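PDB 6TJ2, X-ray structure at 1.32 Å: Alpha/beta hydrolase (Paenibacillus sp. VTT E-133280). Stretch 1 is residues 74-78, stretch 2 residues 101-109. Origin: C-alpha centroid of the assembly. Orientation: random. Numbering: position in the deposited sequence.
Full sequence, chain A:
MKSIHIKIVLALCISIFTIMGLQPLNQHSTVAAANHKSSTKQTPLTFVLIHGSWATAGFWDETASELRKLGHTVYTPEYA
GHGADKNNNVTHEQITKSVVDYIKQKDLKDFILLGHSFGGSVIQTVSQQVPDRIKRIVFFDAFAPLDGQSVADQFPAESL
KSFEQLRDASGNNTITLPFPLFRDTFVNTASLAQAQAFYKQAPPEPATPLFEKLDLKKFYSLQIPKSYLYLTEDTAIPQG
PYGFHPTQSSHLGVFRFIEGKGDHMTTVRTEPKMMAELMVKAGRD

Stretch 1 (74-78) VYTPE
Stretch 2 (101-109) DYIKQKDLK

The two stretches meet in a small apolar contact, built from two tyrosines, a proline and a leucine, in which side chains pack over ring faces and no hydrogen bond or salt bridge crosses between them. Together the two sides bury 260 Å², and the closest backbone approach, between CA of Pro77 and CA of Tyr102, is still 7.2 Å, so the contact belongs to side chains.

Stretch 1 supplies the end of a strand. Val74 (phi/psi -132/123) and Tyr75 (-109/131) are extended; Thr76 (-125/74) and Pro77 (-66/148) continue as loop, followed by Glu78 (-89/159). The CA-to-CB bonds of Tyr75 and Pro77 point toward stretch 2, whereas those of Thr76 and Glu78 point away, an alternation that places every second side chain in the contact.

Stretch 2 begins within a helix, with residues 101-105 having phi from -62 to -73° and psi from -36 to -46°. Gln105 N bonds to Asp101 O at 2.9 Å, and Lys106 N to Tyr102 O at 3.1 Å. Lys106 lies at -88/0, and Asp107 then leaves helical geometry with positive phi (47/50). The reversal is a Schellman motif: Asp107 N reaches Lys104 O at 3.0 Å and Leu108 N reaches Ile103 O at 3.0 Å. Leu108 (-77/139) is thereby extended, with its CA-to-CB bond toward stretch 1, as are those of Tyr102 and Lys106.

Tyr102 (chi1 173°, t; chi2 99°) lays its ring against Pro77. Pro77 CB sits 3.5 Å from the centroid of the Tyr102 ring and 1° off its normal, almost exactly over the centre, while Pro77 CB to Tyr102 CD1 is 3.7 Å. This CH-pi geometry suits a proline, whose compact C-gamma endo ring offers a CH-bearing surface to an aromatic face. Pro77 is buried.

The same tyrosine meets Tyr75 along its edge, with Tyr75 CB 4.0 Å from Tyr102 CE2. Tyr102 OH in turn lies near the plane of the Tyr75 ring, 3.4 Å from Tyr75 CD2. Each tyrosine thus places a non-ring atom at the edge of the other's ring, CB of Tyr75 and OH of Tyr102, and each ring also takes an aliphatic carbon over one face. Tyr102 OH also comes within 4.2 Å of Thr76 N, a proximity without a hydrogen bond.

Tyr75 (chi1 -62°, m; chi2 98°) takes its own face contact from buried Leu108 (chi1 -62°, m; chi2 -176°, t). Leu108 CD2 stands 3.9 Å from the centroid of the Tyr75 ring, 30° off the normal, and 3.6 Å from Tyr75 CE1, so the methyl covers the face off-centre. Each tyrosine loses 77 Å² to the opposite stretch, the largest share of any residue.

Lys106 (chi1 -67°, chi2 -174°, chi3 180°, chi4 -67°: m, t, t, m) adds a peripheral contact, its CD 4.1 Å from Tyr75 CE2. Its CD approaches the ring obliquely, and an aliphatic carbon suits that place, while the residue remains exposed. Beyond the contact, Lys109 NZ forms a salt bridge to Asp107 OD2 at 3.3 Å, its hydrogen bond weak.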

# COMPACT_ATOMS: atom_id res chain seq x y z
N VAL A 74 -23.52 -20.31 4.23
CA VAL A 74 -22.35 -20.33 3.32
C VAL A 74 -22.45 -21.56 2.41
O VAL A 74 -22.49 -22.70 2.92
CB VAL A 74 -21.02 -20.33 4.06
CG1 VAL A 74 -19.86 -20.26 3.09
CG2 VAL A 74 -20.94 -19.21 5.09
N TYR A 75 -22.45 -21.34 1.11
CA TYR A 75 -22.41 -22.40 0.07
C TYR A 75 -21.04 -22.34 -0.59
O TYR A 75 -20.55 -21.23 -0.93
CB TYR A 75 -23.51 -22.20 -0.96
CG TYR A 75 -24.88 -22.29 -0.39
CD1 TYR A 75 -25.59 -21.14 -0.05
CD2 TYR A 75 -25.46 -23.51 -0.12
CE1 TYR A 75 -26.84 -21.20 0.53
CE2 TYR A 75 -26.73 -23.57 0.42
CZ TYR A 75 -27.41 -22.43 0.74
OH TYR A 75 -28.68 -22.52 1.28
N THR A 76 -20.38 -23.47 -0.73
CA THR A 76 -19.05 -23.60 -1.39
C THR A 76 -19.13 -24.64 -2.50
O THR A 76 -18.63 -25.74 -2.33
CB THR A 76 -17.97 -23.95 -0.39
OG1 THR A 76 -18.22 -25.19 0.28
CG2 THR A 76 -17.88 -22.89 0.69
N PRO A 77 -19.76 -24.31 -3.62
CA PRO A 77 -19.92 -25.29 -4.70
C PRO A 77 -18.59 -25.67 -5.30
O PRO A 77 -17.68 -24.82 -5.47
CB PRO A 77 -20.79 -24.54 -5.72
CG PRO A 77 -20.52 -23.08 -5.44
CD PRO A 77 -20.35 -23.02 -3.95
N GLU A 78 -18.52 -26.91 -5.75
CA GLU A 78 -17.46 -27.30 -6.69
C GLU A 78 -17.96 -27.03 -8.12
O GLU A 78 -19.19 -26.84 -8.34
CB GLU A 78 -17.14 -28.78 -6.54
CG GLU A 78 -15.88 -29.22 -7.25
CD GLU A 78 -14.77 -28.26 -6.88
OE1 GLU A 78 -14.13 -28.53 -5.83
OE2 GLU A 78 -14.50 -27.33 -7.67
N ASP A 101 -26.12 -23.74 -12.54
CA ASP A 101 -27.04 -24.88 -12.26
C ASP A 101 -27.10 -25.13 -10.76
O ASP A 101 -28.16 -25.48 -10.26
CB ASP A 101 -26.61 -26.11 -13.03
CG ASP A 101 -26.86 -26.08 -14.54
OD1 ASP A 101 -27.65 -25.24 -14.98
OD2 ASP A 101 -26.23 -26.95 -15.19
N TYR A 102 -25.99 -25.01 -10.05
CA TYR A 102 -26.00 -25.23 -8.57
C TYR A 102 -26.91 -24.19 -7.93
O TYR A 102 -27.77 -24.53 -7.06
CB TYR A 102 -24.55 -25.13 -8.07
CG TYR A 102 -24.38 -25.16 -6.59
CD1 TYR A 102 -24.03 -26.34 -5.94
CD2 TYR A 102 -24.47 -23.99 -5.85
CE1 TYR A 102 -23.86 -26.36 -4.56
CE2 TYR A 102 -24.30 -24.00 -4.48
CZ TYR A 102 -23.96 -25.19 -3.84
OH TYR A 102 -23.73 -25.22 -2.47
N ILE A 103 -26.79 -22.93 -8.32
CA ILE A 103 -27.61 -21.81 -7.79
C ILE A 103 -29.08 -22.07 -8.11
O ILE A 103 -29.93 -21.94 -7.20
CB ILE A 103 -27.12 -20.47 -8.36
CG1 ILE A 103 -25.77 -20.10 -7.76
CG2 ILE A 103 -28.13 -19.36 -8.18
CD1 ILE A 103 -24.97 -19.10 -8.53
N LYS A 104 -29.41 -22.53 -9.31
CA LYS A 104 -30.83 -22.70 -9.70
C LYS A 104 -31.39 -23.90 -8.97
O LYS A 104 -32.54 -23.85 -8.50
CB LYS A 104 -30.95 -22.87 -11.21
CG LYS A 104 -30.70 -21.59 -11.94
CD LYS A 104 -30.71 -21.83 -13.41
CE LYS A 104 -30.71 -20.55 -14.18
NZ LYS A 104 -30.74 -20.90 -15.62
N GLN A 105 -30.62 -24.94 -8.81
CA GLN A 105 -31.14 -26.21 -8.23
C GLN A 105 -31.45 -25.98 -6.75
O GLN A 105 -32.45 -26.53 -6.27
CB GLN A 105 -30.16 -27.36 -8.40
CG GLN A 105 -30.17 -27.92 -9.82
CD GLN A 105 -28.96 -28.74 -10.21
OE1 GLN A 105 -28.13 -29.11 -9.38
NE2 GLN A 105 -28.82 -29.02 -11.50
N LYS A 106 -30.65 -25.19 -6.06
CA LYS A 106 -30.92 -24.85 -4.64
C LYS A 106 -31.82 -23.63 -4.55
O LYS A 106 -32.13 -23.21 -3.40
CB LYS A 106 -29.61 -24.70 -3.90
CG LYS A 106 -28.81 -25.98 -3.74
CD LYS A 106 -27.62 -25.76 -2.87
CE LYS A 106 -26.73 -26.96 -2.63
NZ LYS A 106 -27.43 -27.98 -1.83
N ASP A 107 -32.25 -23.02 -5.65
CA ASP A 107 -33.05 -21.79 -5.74
C ASP A 107 -32.46 -20.71 -4.82
O ASP A 107 -33.19 -19.98 -4.13
CB ASP A 107 -34.56 -22.06 -5.49
CG ASP A 107 -35.42 -20.87 -5.90
OD1 ASP A 107 -35.08 -20.17 -6.84
OD2 ASP A 107 -36.39 -20.54 -5.19
N LEU A 108 -31.17 -20.45 -4.92
CA LEU A 108 -30.50 -19.48 -4.02
C LEU A 108 -30.85 -18.09 -4.50
O LEU A 108 -30.87 -17.86 -5.74
CB LEU A 108 -28.99 -19.69 -4.05
CG LEU A 108 -28.52 -21.05 -3.55
CD1 LEU A 108 -27.01 -21.16 -3.50
CD2 LEU A 108 -29.11 -21.38 -2.20
N LYS A 109 -31.12 -17.15 -3.59
CA LYS A 109 -31.33 -15.76 -3.96
C LYS A 109 -30.93 -14.83 -2.80
O LYS A 109 -30.68 -15.32 -1.68
CB LYS A 109 -32.73 -15.52 -4.48
CG LYS A 109 -33.76 -16.04 -3.55
CD LYS A 109 -35.19 -16.06 -4.13
CE LYS A 109 -35.53 -17.26 -4.96
NZ LYS A 109 -37.00 -17.33 -5.20